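Local coordinates for oxidoreductase (Azotobacter vinelandii, PDB 7D5M), which binds NAD+ and probably acts as an NAD-dependent dehydrogenase of the Gfo/Idh/MocA family, related to inositol dehydrogenase, at residues Tyr71-Phe75 against Ala99-Ala104; Arg166-Phe172 against Ala254-Ser260; Glu305-Gly309 against Asp319-His325. All coordinates share one frame; numbering follows the deposited sequence.

Contact 1. Residues Tyr71-Phe75 against Ala99-Ala104; sequences YRTLF and AITRAA
Y71 and F75, one turn apart on helix 71-78, pack their rings against I100, A103 and A104 of helix 97-106. Both helices belong to the NAD-binding Rossmann fold. They run nearly parallel, 15° between the axes of the short segments, and come no closer than 10.3 Å. The two rings on one side meet I100 and two alanines on the other. The Y71 ring takes I100 over one face. CG1 of I100 makes a CH-pi contact there, 3.6 Å from the ring centroid and 15° off its normal. The opposite face of the ring carries CG of R72 from its own helix. A103 CB comes to the ring edge, 3.8 Å from CE2 of Y71. CG of Y71 sits between the backbone N and the carbonyl carbon (chi1 67°), which turns one face of the ring to I100; the two side chains cross at a slant. F75 reaches the A103-A104 end of helix 97-106. F75 and A104 also touch V88, and I100 touches V90, so the contact lies against strand 87-91 of the parallel sheet. The far end of the F75 ring meets A104, with CZ of F75 3.6 Å from CB of A104.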
ATOM      1  N   TYR A  71      -5.465  13.332  45.193  1.00 15.46           N
ATOM      2  CA  TYR A  71      -6.784  13.725  44.645  1.00 15.44           C
ATOM      3  C   TYR A  71      -7.727  14.205  45.759  1.00 15.73           C
ATOM      4  O   TYR A  71      -8.539  15.104  45.469  1.00 14.77           O
ATOM      5  CB  TYR A  71      -7.394  12.587  43.827  1.00 16.38           C
ATOM      6  CG  TYR A  71      -7.790  11.360  44.601  1.00 16.83           C
ATOM      7  CD1 TYR A  71      -6.885  10.336  44.842  1.00 17.44           C
ATOM      8  CD2 TYR A  71      -9.077  11.214  45.078  1.00 17.41           C
ATOM      9  CE1 TYR A  71      -7.251   9.199  45.546  1.00 18.66           C
ATOM     10  CE2 TYR A  71      -9.458  10.084  45.773  1.00 19.57           C
ATOM     11  CZ  TYR A  71      -8.550   9.062  45.993  1.00 19.51           C
ATOM     12  OH  TYR A  71      -8.946   7.973  46.716  1.00 20.65           O
ATOM     13  N   ARG A  72      -7.662  13.642  46.974  1.00 16.30           N
ATOM     14  CA  ARG A  72      -8.617  14.027  48.054  1.00 17.41           C
ATOM     15  C   ARG A  72      -8.329  15.477  48.449  1.00 16.00           C
ATOM     16  O   ARG A  72      -9.286  16.271  48.565  1.00 16.79           O
ATOM     17  CB  ARG A  72      -8.572  13.061  49.247  1.00 18.98           C
ATOM     18  CG  ARG A  72      -8.890  11.622  48.866  1.00 22.40           C
ATOM     19  CD  ARG A  72      -8.584  10.556  49.915  1.00 25.13           C
ATOM     20  NE  ARG A  72      -7.251  10.633  50.512  1.00 27.21           N
ATOM     21  CZ  ARG A  72      -6.087  10.381  49.902  1.00 29.71           C
ATOM     22  NH1 ARG A  72      -6.037  10.035  48.624  1.00 29.91           N
ATOM     23  NH2 ARG A  72      -4.957  10.475  50.592  1.00 30.54           N
ATOM     24  N   THR A  73      -7.060  15.821  48.639  1.00 16.20           N
ATOM     25  CA  THR A  73      -6.638  17.201  48.989  1.00 15.99           C
ATOM     26  C   THR A  73      -6.988  18.136  47.833  1.00 15.41           C
ATOM     27  O   THR A  73      -7.524  19.226  48.082  1.00 15.40           O
ATOM     28  CB  THR A  73      -5.147  17.277  49.315  1.00 16.86           C
ATOM     29  OG1 THR A  73      -4.941  16.297  50.335  1.00 17.14           O
ATOM     30  CG2 THR A  73      -4.737  18.667  49.750  1.00 16.56           C
ATOM     31  N   LEU A  74      -6.689  17.720  46.601  1.00 14.53           N
ATOM     32  CA  LEU A  74      -7.059  18.508  45.403  1.00 14.26           C
ATOM     33  C   LEU A  74      -8.540  18.898  45.495  1.00 14.11           C
ATOM     34  O   LEU A  74      -8.831  20.102  45.410  1.00 14.01           O
ATOM     35  CB  LEU A  74      -6.775  17.679  44.152  1.00 14.03           C
ATOM     36  CG  LEU A  74      -7.408  18.191  42.862  1.00 13.80           C
ATOM     37  CD1 LEU A  74      -6.739  19.470  42.385  1.00 13.97           C
ATOM     38  CD2 LEU A  74      -7.330  17.113  41.795  1.00 13.83           C
ATOM     39  N   PHE A  75      -9.442  17.929  45.672  1.00 14.72           N
ATOM     40  CA  PHE A  75     -10.908  18.176  45.642  1.00 15.43           C
ATOM     41  C   PHE A  75     -11.292  19.046  46.846  1.00 16.60           C
ATOM     42  O   PHE A  75     -12.033  20.018  46.641  1.00 17.06           O
ATOM     43  CB  PHE A  75     -11.710  16.875  45.583  1.00 14.92           C
ATOM     44  CG  PHE A  75     -11.379  15.986  44.409  1.00 14.49           C
ATOM     45  CD1 PHE A  75     -10.793  16.505  43.263  1.00 14.16           C
ATOM     46  CD2 PHE A  75     -11.658  14.630  44.447  1.00 14.83           C
ATOM     47  CE1 PHE A  75     -10.483  15.681  42.191  1.00 13.89           C
ATOM     48  CE2 PHE A  75     -11.348  13.809  43.372  1.00 14.52           C
ATOM     49  CZ  PHE A  75     -10.753  14.334  42.251  1.00 13.94           C
ATOM     50  N   ALA A  99     -11.908   4.780  42.702  1.00 14.48           N
ATOM     51  CA  ALA A  99     -11.862   5.597  43.940  1.00 14.10           C
ATOM     52  C   ALA A  99     -11.775   7.084  43.569  1.00 14.02           C
ATOM     53  O   ALA A  99     -12.492   7.899  44.172  1.00 14.23           O
ATOM     54  CB  ALA A  99     -10.706   5.170  44.819  1.00 15.01           C
ATOM     55  N   ILE A 100     -10.954   7.430  42.580  1.00 12.99           N
ATOM     56  CA  ILE A 100     -10.729   8.857  42.215  1.00 12.87           C
ATOM     57  C   ILE A 100     -11.989   9.394  41.531  1.00 12.34           C
ATOM     58  O   ILE A 100     -12.408  10.511  41.896  1.00 12.32           O
ATOM     59  CB  ILE A 100      -9.474   9.042  41.345  1.00 12.96           C
ATOM     60  CG1 ILE A 100      -8.213   8.586  42.083  1.00 13.23           C
ATOM     61  CG2 ILE A 100      -9.375  10.492  40.897  1.00 12.73           C
ATOM     62  CD1 ILE A 100      -7.005   8.466  41.200  1.00 13.97           C
ATOM     63  N   THR A 101     -12.557   8.646  40.578  1.00 12.55           N
ATOM     64  CA  THR A 101     -13.792   9.053  39.857  1.00 13.12           C
ATOM     65  C   THR A 101     -14.933   9.203  40.874  1.00 13.48           C
ATOM     66  O   THR A 101     -15.639  10.230  40.834  1.00 13.29           O
ATOM     67  CB  THR A 101     -14.135   8.078  38.725  1.00 13.18           C
ATOM     68  OG1 THR A 101     -13.032   8.080  37.818  1.00 13.41           O
ATOM     69  CG2 THR A 101     -15.378   8.466  37.957  1.00 13.55           C
ATOM     70  N   ARG A 102     -15.109   8.221  41.759  1.00 13.33           N
ATOM     71  CA  ARG A 102     -16.187   8.257  42.779  1.00 14.18           C
ATOM     72  C   ARG A 102     -16.060   9.537  43.609  1.00 13.03           C
ATOM     73  O   ARG A 102     -17.073  10.256  43.757  1.00 13.36           O
ATOM     74  CB  ARG A 102     -16.145   7.036  43.699  1.00 15.04           C
ATOM     75  CG  ARG A 102     -17.309   7.020  44.676  1.00 16.76           C
ATOM     76  CD  ARG A 102     -17.244   5.893  45.685  1.00 18.13           C
ATOM     77  NE  ARG A 102     -18.482   5.911  46.454  1.00 20.66           N
ATOM     78  CZ  ARG A 102     -19.081   4.844  46.966  1.00 21.50           C
ATOM     79  NH1 ARG A 102     -18.552   3.639  46.820  1.00 21.44           N
ATOM     80  NH2 ARG A 102     -20.214   4.995  47.637  1.00 23.38           N
ATOM     81  N   ALA A 103     -14.872   9.807  44.146  1.00 12.59           N
ATOM     82  CA  ALA A 103     -14.610  10.988  45.005  1.00 12.46           C
ATOM     83  C   ALA A 103     -14.902  12.277  44.210  1.00 12.25           C
ATOM     84  O   ALA A 103     -15.527  13.202  44.771  1.00 12.28           O
ATOM     85  CB  ALA A 103     -13.196  10.960  45.511  1.00 12.91           C
ATOM     86  N   ALA A 104     -14.486  12.350  42.942  1.00 11.94           N
ATOM     87  CA  ALA A 104     -14.677  13.562  42.112  1.00 12.34           C
ATOM     88  C   ALA A 104     -16.184  13.796  41.931  1.00 12.60           C
ATOM     89  O   ALA A 104     -16.649  14.935  42.123  1.00 12.06           O
ATOM     90  CB  ALA A 104     -13.962  13.441  40.783  1.00 12.56           C
TER

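Contact 2. Residues Arg166-Phe172 against Ala254-Ser260; sequences RMVHMQF and AMGLVWS
The H169 ring has L257 CB over one face, 4.1 Å from its CD2. The W259 indole meets Q171 at its edge, where OE1 of Q171 lies 3.8 Å from CE3 of W259, near the ring plane. The W259 ring also meets the Y245 ring of the same chain, planes about 5° apart. Q171 and W259 stand side by side and point the same way, with amide and ring planes 80° apart. CG of Q171 sits between the backbone N and the carbonyl carbon (chi1 69°) and the chain is extended beyond it, which brings the amide beside the indole. The Q171 amide is held from elsewhere by NE2 to G270 O, and W259 NE1 bonds to N243 OD1.

These residues sit on two neighbouring parallel strands of the mixed sheet in the C-terminal alpha/beta domain. Six backbone hydrogen bonds run from M255 N to R166 O through to F172 N to W259 O, and M167 to F172 pair with M255 to S260. One is M170 N to L257 O, at 2.8 Å. CA-H...O contacts run between them, such as Q171 CA to W259 O at 3.1 Å. On the face of V168, M170 and V258, M170 bends at chi3 and brings CE to within 3.7 Å of V258 CG2. G256 pairs with V168 on this face.

The face of H169, L257 and W259 meets the second subunit. H169 NE2 is hydrogen-bonded to Y245 OH of that subunit, and its ring meets W259 of that subunit. The other face is covered by helix 202-217, with V168 on S214, M170 on P210 and F172 on V206. Strand 271-277 flanks 165-173 on the side away from 255-261, where R166 and M167 face I276 in a classic beta bulge. Strand 243-250 flanks 255-261.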
ATOM      1  N   ARG A 166     -23.331  -8.309   8.419  1.00 12.45           N
ATOM      2  CA  ARG A 166     -23.095  -9.761   8.602  1.00 12.49           C
ATOM      3  C   ARG A 166     -21.957  -9.985   9.594  1.00 12.12           C
ATOM      4  O   ARG A 166     -22.088 -10.860  10.458  1.00 11.90           O
ATOM      5  CB  ARG A 166     -22.808 -10.411   7.243  1.00 12.51           C
ATOM      6  CG  ARG A 166     -24.041 -10.436   6.350  1.00 13.01           C
ATOM      7  CD  ARG A 166     -23.822 -11.016   4.970  1.00 13.49           C
ATOM      8  NE  ARG A 166     -25.094 -11.277   4.313  1.00 13.86           N
ATOM      9  CZ  ARG A 166     -25.245 -11.619   3.043  1.00 13.92           C
ATOM     10  NH1 ARG A 166     -24.200 -11.706   2.239  1.00 14.12           N
ATOM     11  NH2 ARG A 166     -26.455 -11.859   2.570  1.00 14.01           N
ATOM     12  N   MET A 167     -20.858  -9.253   9.449  1.00 12.25           N
ATOM     13  CA  MET A 167     -19.668  -9.455  10.311  1.00 12.74           C
ATOM     14  C   MET A 167     -19.032  -8.133  10.707  1.00 12.48           C
ATOM     15  O   MET A 167     -19.042  -7.179   9.909  1.00 11.70           O
ATOM     16  CB  MET A 167     -18.603 -10.291   9.612  1.00 14.27           C
ATOM     17  CG  MET A 167     -18.940 -11.735   9.578  1.00 16.29           C
ATOM     18  SD  MET A 167     -18.117 -12.456   8.187  1.00 23.10           S
ATOM     19  CE  MET A 167     -19.339 -11.948   6.986  1.00 16.73           C
ATOM     20  N   VAL A 168     -18.467  -8.135  11.908  1.00 11.87           N
ATOM     21  CA  VAL A 168     -17.664  -7.018  12.464  1.00 12.18           C
ATOM     22  C   VAL A 168     -16.327  -7.608  12.914  1.00 11.89           C
ATOM     23  O   VAL A 168     -16.315  -8.331  13.919  1.00 11.91           O
ATOM     24  CB  VAL A 168     -18.403  -6.315  13.616  1.00 12.81           C
ATOM     25  CG1 VAL A 168     -17.703  -5.013  13.971  1.00 13.03           C
ATOM     26  CG2 VAL A 168     -19.868  -6.074  13.273  1.00 13.07           C
ATOM     27  N   HIS A 169     -15.259  -7.328  12.166  1.00 11.98           N
ATOM     28  CA  HIS A 169     -13.893  -7.857  12.411  1.00 12.41           C
ATOM     29  C   HIS A 169     -13.031  -6.749  13.004  1.00 12.43           C
ATOM     30  O   HIS A 169     -12.793  -5.745  12.325  1.00 12.47           O
ATOM     31  CB  HIS A 169     -13.311  -8.454  11.134  1.00 12.60           C
ATOM     32  CG  HIS A 169     -13.910  -9.778  10.839  1.00 13.71           C
ATOM     33  ND1 HIS A 169     -13.252 -10.739  10.116  1.00 13.97           N
ATOM     34  CD2 HIS A 169     -15.082 -10.320  11.229  1.00 13.73           C
ATOM     35  CE1 HIS A 169     -14.020 -11.803  10.021  1.00 14.13           C
ATOM     36  NE2 HIS A 169     -15.151 -11.574  10.688  1.00 14.56           N
ATOM     37  N   MET A 170     -12.588  -6.957  14.234  1.00 12.49           N
ATOM     38  CA  MET A 170     -11.864  -5.952  15.039  1.00 12.78           C
ATOM     39  C   MET A 170     -10.530  -6.547  15.464  1.00 13.20           C
ATOM     40  O   MET A 170     -10.480  -7.749  15.813  1.00 12.96           O
ATOM     41  CB  MET A 170     -12.691  -5.580  16.265  1.00 13.62           C
ATOM     42  CG  MET A 170     -13.902  -4.758  15.911  1.00 13.88           C
ATOM     43  SD  MET A 170     -15.137  -4.800  17.190  1.00 14.06           S
ATOM     44  CE  MET A 170     -15.936  -6.369  16.850  1.00 13.68           C
ATOM     45  N   GLN A 171      -9.481  -5.731  15.434  1.00 12.86           N
ATOM     46  CA  GLN A 171      -8.189  -6.122  16.019  1.00 12.56           C
ATOM     47  C   GLN A 171      -7.534  -4.883  16.616  1.00 11.80           C
ATOM     48  O   GLN A 171      -7.728  -3.770  16.103  1.00 11.19           O
ATOM     49  CB  GLN A 171      -7.306  -6.842  14.999  1.00 13.18           C
ATOM     50  CG  GLN A 171      -6.794  -5.961  13.869  1.00 14.02           C
ATOM     51  CD  GLN A 171      -5.723  -6.622  13.030  1.00 14.83           C
ATOM     52  OE1 GLN A 171      -5.976  -7.596  12.323  1.00 17.00           O
ATOM     53  NE2 GLN A 171      -4.513  -6.085  13.092  1.00 14.11           N
ATOM     54  N   PHE A 172      -6.810  -5.096  17.698  1.00 11.21           N
ATOM     55  CA  PHE A 172      -5.759  -4.169  18.163  1.00 11.06           C
ATOM     56  C   PHE A 172      -4.589  -5.062  18.558  1.00 11.09           C
ATOM     57  O   PHE A 172      -4.601  -5.619  19.663  1.00 10.53           O
ATOM     58  CB  PHE A 172      -6.283  -3.239  19.258  1.00 11.68           C
ATOM     59  CG  PHE A 172      -5.443  -2.006  19.479  1.00 11.69           C
ATOM     60  CD1 PHE A 172      -4.101  -1.971  19.127  1.00 12.60           C
ATOM     61  CD2 PHE A 172      -5.998  -0.874  20.055  1.00 12.66           C
ATOM     62  CE1 PHE A 172      -3.336  -0.838  19.352  1.00 12.29           C
ATOM     63  CE2 PHE A 172      -5.227   0.252  20.293  1.00 12.59           C
ATOM     64  CZ  PHE A 172      -3.903   0.276  19.928  1.00 12.48           C
ATOM     65  N   ALA A 254     -25.615 -11.604  13.034  1.00 15.94           N
ATOM     66  CA  ALA A 254     -24.275 -11.080  12.668  1.00 15.19           C
ATOM     67  C   ALA A 254     -23.231 -11.655  13.633  1.00 13.56           C
ATOM     68  O   ALA A 254     -23.580 -12.002  14.774  1.00 13.72           O
ATOM     69  CB  ALA A 254     -24.242  -9.569  12.654  1.00 15.51           C
ATOM     70  N   MET A 255     -21.989 -11.782  13.178  1.00 12.61           N
ATOM     71  CA  MET A 255     -20.862 -12.301  13.994  1.00 12.98           C
ATOM     72  C   MET A 255     -19.844 -11.185  14.216  1.00 12.61           C
ATOM     73  O   MET A 255     -19.684 -10.328  13.331  1.00 12.27           O
ATOM     74  CB  MET A 255     -20.171 -13.482  13.306  1.00 13.52           C
ATOM     75  CG  MET A 255     -21.087 -14.669  13.067  1.00 13.71           C
ATOM     76  SD  MET A 255     -21.747 -15.375  14.607  1.00 15.22           S
ATOM     77  CE  MET A 255     -20.295 -16.168  15.285  1.00 15.33           C
ATOM     78  N   GLY A 256     -19.177 -11.230  15.361  1.00 11.96           N
ATOM     79  CA  GLY A 256     -18.106 -10.298  15.724  1.00 11.81           C
ATOM     80  C   GLY A 256     -16.859 -11.063  16.092  1.00 12.07           C
ATOM     81  O   GLY A 256     -16.961 -12.135  16.730  1.00 11.96           O
ATOM     82  N   LEU A 257     -15.700 -10.532  15.732  1.00 12.12           N
ATOM     83  CA  LEU A 257     -14.416 -11.144  16.106  1.00 12.03           C
ATOM     84  C   LEU A 257     -13.507 -10.028  16.590  1.00 11.82           C
ATOM     85  O   LEU A 257     -13.423  -9.017  15.875  1.00 11.82           O
ATOM     86  CB  LEU A 257     -13.837 -11.848  14.881  1.00 12.28           C
ATOM     87  CG  LEU A 257     -12.432 -12.423  15.049  1.00 12.82           C
ATOM     88  CD1 LEU A 257     -12.407 -13.555  16.059  1.00 13.71           C
ATOM     89  CD2 LEU A 257     -11.901 -12.891  13.705  1.00 12.70           C
ATOM     90  N   VAL A 258     -12.880 -10.212  17.750  1.00 11.69           N
ATOM     91  CA  VAL A 258     -11.864  -9.253  18.272  1.00 11.30           C
ATOM     92  C   VAL A 258     -10.572 -10.021  18.526  1.00 11.38           C
ATOM     93  O   VAL A 258     -10.577 -10.973  19.340  1.00 11.73           O
ATOM     94  CB  VAL A 258     -12.312  -8.523  19.549  1.00 11.44           C
ATOM     95  CG1 VAL A 258     -11.325  -7.431  19.937  1.00 11.41           C
ATOM     96  CG2 VAL A 258     -13.718  -7.959  19.411  1.00 11.98           C
ATOM     97  N   TRP A 259      -9.506  -9.629  17.835  1.00 10.55           N
ATOM     98  CA  TRP A 259      -8.137 -10.100  18.132  1.00 10.57           C
ATOM     99  C   TRP A 259      -7.417  -9.017  18.938  1.00 10.79           C
ATOM    100  O   TRP A 259      -7.173  -7.929  18.390  1.00 11.29           O
ATOM    101  CB  TRP A 259      -7.397 -10.481  16.846  1.00 10.57           C
ATOM    102  CG  TRP A 259      -5.978 -10.872  17.099  1.00 10.56           C
ATOM    103  CD1 TRP A 259      -5.483 -11.516  18.197  1.00 10.81           C
ATOM    104  CD2 TRP A 259      -4.857 -10.646  16.230  1.00 10.63           C
ATOM    105  NE1 TRP A 259      -4.131 -11.700  18.074  1.00 10.74           N
ATOM    106  CE2 TRP A 259      -3.722 -11.177  16.875  1.00 10.57           C
ATOM    107  CE3 TRP A 259      -4.709 -10.067  14.962  1.00 10.70           C
ATOM    108  CZ2 TRP A 259      -2.457 -11.136  16.292  1.00 10.63           C
ATOM    109  CZ3 TRP A 259      -3.461 -10.026  14.386  1.00 10.68           C
ATOM    110  CH2 TRP A 259      -2.348 -10.557  15.046  1.00 10.65           C
ATOM    111  N   SER A 260      -7.144  -9.281  20.218  1.00 10.92           N
ATOM    112  CA  SER A 260      -6.396  -8.390  21.142  1.00 10.96           C
ATOM    113  C   SER A 260      -4.976  -8.937  21.300  1.00 10.83           C
ATOM    114  O   SER A 260      -4.853 -10.129  21.622  1.00 10.88           O
ATOM    115  CB  SER A 260      -7.089  -8.298  22.489  1.00 10.71           C
ATOM    116  OG  SER A 260      -8.453  -7.930  22.350  1.00 11.17           O
TER

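Contact 3. Residues Glu305-Gly309 against Asp319-His325; sequences ERGMG and DRIGAGH
R306 starts with CG anti to the backbone N (chi1 -172°) and bends at chi3 (64°), which turns its guanidinium into the loop 319-325. Two type II beta turns meet here, E305 to M308 and G322 to H325, both in the loop between strand 301-305 and helix 329-349. The guanidinium takes its partners at the edge. NH1 and NH2 both grip I321 O, and the NH1 bond, 3.0 Å long, runs nearly along the carbonyl axis. NH2 also bonds to H325 O at 2.8 Å, in that carbonyl plane, and to G322 O from above its plane. H325 ND1 reaches G322 O from the opposite face. One side chain thus ties together three carbonyls of a loop without helix or strand. NH1 also forms a salt bridge to D319 OD1, with a weak hydrogen bond, while D319 OD1 bonds to Q148 as well. Waters bridge the two turns: one joins R306 NE to H325 O. Another links E305 OE1, R306 O and G324 N. H325 meets H269 of the third subunit edge-to-face, so the loop takes part in the assembly. A323 CB sits 3.4 Å from R306 O and 3.7 Å from M308 SD.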
ATOM      1  N   GLU A 305     -11.619   9.881   1.786  1.00 10.41           N
ATOM      2  CA  GLU A 305     -10.586  10.757   2.383  1.00 10.25           C
ATOM      3  C   GLU A 305     -11.240  11.764   3.321  1.00 10.12           C
ATOM      4  O   GLU A 305     -12.255  12.371   2.934  1.00  9.69           O
ATOM      5  CB  GLU A 305      -9.822  11.486   1.280  1.00 10.35           C
ATOM      6  CG  GLU A 305      -8.822  10.595   0.573  1.00 10.31           C
ATOM      7  CD  GLU A 305      -7.428  10.550   1.176  1.00 10.31           C
ATOM      8  OE1 GLU A 305      -7.165  11.297   2.138  1.00 10.27           O
ATOM      9  OE2 GLU A 305      -6.598   9.756   0.663  1.00 10.04           O
ATOM     10  N   ARG A 306     -10.628  11.965   4.485  1.00 10.15           N
ATOM     11  CA  ARG A 306     -10.993  13.043   5.435  1.00 10.13           C
ATOM     12  C   ARG A 306     -11.101  14.363   4.675  1.00  9.99           C
ATOM     13  O   ARG A 306     -10.197  14.673   3.849  1.00 10.49           O
ATOM     14  CB  ARG A 306      -9.922  13.180   6.514  1.00 10.26           C
ATOM     15  CG  ARG A 306     -10.285  14.117   7.653  1.00 10.66           C
ATOM     16  CD  ARG A 306      -9.039  14.536   8.418  1.00 10.99           C
ATOM     17  NE  ARG A 306      -8.098  15.309   7.621  1.00 11.75           N
ATOM     18  CZ  ARG A 306      -8.260  16.579   7.247  1.00 12.04           C
ATOM     19  NH1 ARG A 306      -9.357  17.250   7.580  1.00 11.92           N
ATOM     20  NH2 ARG A 306      -7.322  17.176   6.530  1.00 12.19           N
ATOM     21  N   GLY A 307     -12.143  15.140   4.961  1.00 10.44           N
ATOM     22  CA  GLY A 307     -12.247  16.531   4.483  1.00 10.49           C
ATOM     23  C   GLY A 307     -12.881  16.668   3.105  1.00 11.31           C
ATOM     24  O   GLY A 307     -13.033  17.817   2.652  1.00 11.10           O
ATOM     25  N   MET A 308     -13.279  15.580   2.449  1.00 11.14           N
ATOM     26  CA  MET A 308     -13.820  15.672   1.066  1.00 12.19           C
ATOM     27  C   MET A 308     -15.336  15.906   1.087  1.00 12.15           C
ATOM     28  O   MET A 308     -16.026  15.398   1.983  1.00 11.85           O
ATOM     29  CB  MET A 308     -13.483  14.428   0.247  1.00 12.41           C
ATOM     30  CG  MET A 308     -12.009  14.343  -0.101  1.00 12.99           C
ATOM     31  SD  MET A 308     -11.396  15.725  -1.099  1.00 12.82           S
ATOM     32  CE  MET A 308     -12.022  15.244  -2.707  1.00 13.26           C
ATOM     33  N   GLY A 309     -15.828  16.629   0.080  1.00 12.72           N
ATOM     34  CA  GLY A 309     -17.234  17.078  -0.002  1.00 13.62           C
ATOM     35  C   GLY A 309     -18.240  15.947  -0.157  1.00 13.74           C
ATOM     36  O   GLY A 309     -19.429  16.174   0.132  1.00 14.97           O
ATOM     37  N   ASP A 319     -13.150  19.104  10.795  1.00 12.35           N
ATOM     38  CA  ASP A 319     -11.945  19.356   9.966  1.00 12.64           C
ATOM     39  C   ASP A 319     -11.265  20.641  10.453  1.00 12.57           C
ATOM     40  O   ASP A 319     -11.951  21.669  10.554  1.00 12.77           O
ATOM     41  CB  ASP A 319     -12.266  19.425   8.477  1.00 12.60           C
ATOM     42  CG  ASP A 319     -12.681  18.092   7.881  1.00 12.57           C
ATOM     43  OD1 ASP A 319     -12.213  17.039   8.379  1.00 12.20           O
ATOM     44  OD2 ASP A 319     -13.472  18.115   6.919  1.00 12.11           O
ATOM     45  N   ARG A 320      -9.966  20.564  10.767  1.00 12.48           N
ATOM     46  CA  ARG A 320      -9.158  21.718  11.252  1.00 12.63           C
ATOM     47  C   ARG A 320      -8.252  22.229  10.131  1.00 12.27           C
ATOM     48  O   ARG A 320      -7.729  23.349  10.247  1.00 11.39           O
ATOM     49  CB  ARG A 320      -8.340  21.302  12.474  1.00 12.39           C
ATOM     50  CG  ARG A 320      -9.204  20.939  13.673  1.00 12.07           C
ATOM     51  CD  ARG A 320      -8.512  20.016  14.657  1.00 11.70           C
ATOM     52  NE  ARG A 320      -9.454  19.576  15.669  1.00 11.52           N
ATOM     53  CZ  ARG A 320      -9.754  20.242  16.782  1.00 11.35           C
ATOM     54  NH1 ARG A 320      -9.136  21.376  17.075  1.00 11.29           N
ATOM     55  NH2 ARG A 320     -10.647  19.757  17.624  1.00 11.38           N
ATOM     56  N   ILE A 321      -8.088  21.439   9.071  1.00 12.96           N
ATOM     57  CA  ILE A 321      -7.347  21.863   7.857  1.00 13.12           C
ATOM     58  C   ILE A 321      -7.898  21.084   6.659  1.00 12.46           C
ATOM     59  O   ILE A 321      -8.524  20.038   6.862  1.00 12.40           O
ATOM     60  CB  ILE A 321      -5.834  21.673   8.074  1.00 13.85           C
ATOM     61  CG1 ILE A 321      -5.010  22.412   7.013  1.00 14.67           C
ATOM     62  CG2 ILE A 321      -5.508  20.190   8.178  1.00 13.73           C
ATOM     63  CD1 ILE A 321      -3.555  22.604   7.359  1.00 15.09           C
ATOM     64  N   GLY A 322      -7.675  21.612   5.459  1.00 12.24           N
ATOM     65  CA  GLY A 322      -8.195  21.064   4.197  1.00 11.72           C
ATOM     66  C   GLY A 322      -7.762  19.633   3.952  1.00 11.79           C
ATOM     67  O   GLY A 322      -6.681  19.221   4.435  1.00 11.56           O
ATOM     68  N   ALA A 323      -8.590  18.897   3.212  1.00 11.16           N
ATOM     69  CA  ALA A 323      -8.336  17.520   2.740  1.00 11.21           C
ATOM     70  C   ALA A 323      -6.918  17.418   2.173  1.00 10.92           C
ATOM     71  O   ALA A 323      -6.462  18.393   1.533  1.00 11.50           O
ATOM     72  CB  ALA A 323      -9.358  17.153   1.696  1.00 11.17           C
ATOM     73  N   GLY A 324      -6.250  16.285   2.416  1.00 10.79           N
ATOM     74  CA  GLY A 324      -4.895  16.007   1.907  1.00 10.87           C
ATOM     75  C   GLY A 324      -3.807  16.338   2.916  1.00 11.28           C
ATOM     76  O   GLY A 324      -2.737  15.732   2.829  1.00 11.57           O
ATOM     77  N   HIS A 325      -4.041  17.274   3.832  1.00 11.44           N
ATOM     78  CA  HIS A 325      -3.138  17.532   4.980  1.00 11.59           C
ATOM     79  C   HIS A 325      -3.455  16.486   6.044  1.00 11.53           C
ATOM     80  O   HIS A 325      -4.608  16.385   6.460  1.00 11.96           O
ATOM     81  CB  HIS A 325      -3.314  18.942   5.549  1.00 11.70           C
ATOM     82  CG  HIS A 325      -3.164  20.051   4.566  1.00 12.24           C
ATOM     83  ND1 HIS A 325      -4.226  20.536   3.829  1.00 13.21           N
ATOM     84  CD2 HIS A 325      -2.096  20.808   4.240  1.00 12.53           C
ATOM     85  CE1 HIS A 325      -3.802  21.521   3.054  1.00 12.94           C
ATOM     86  NE2 HIS A 325      -2.506  21.722   3.310  1.00 12.88           N
TER
HETATM   87  O   HOH W   1      -7.683  13.838   3.438  1.00 10.78           O
HETATM   88  O   HOH W   2      -6.307  14.045   5.870  1.00 10.20           O
HETATM   89  O   HOH W   3     -13.427  14.809   7.433  1.00 10.99           O
HETATM   90  O   HOH W   4     -11.206  19.965   2.856  1.00 17.57           O

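In the fold
The three contacts come in series along the chain. Contact 1 lies in the NAD-binding Rossmann domain, between two helices beside its parallel sheet. Contacts 2 and 3 lie in the C-terminal alpha/beta domain. Contact 2 is inside the mixed sheet, and contact 3 follows 301-305, an outermost strand of that sheet. Their centres are about 28 Å apart. Contact 1 is about 37 Å from contact 2 and about 40 Å from contact 3, centre to centre, across the middle of the chain. The side chains of I100 and F172 lie about 5 Å and about 7 Å from the bound NAD, in different domains. Contact 2 meets the second subunit and contact 3 the third and fourth, so both lie at subunit interfaces; no other chain of the assembly touches contact 1.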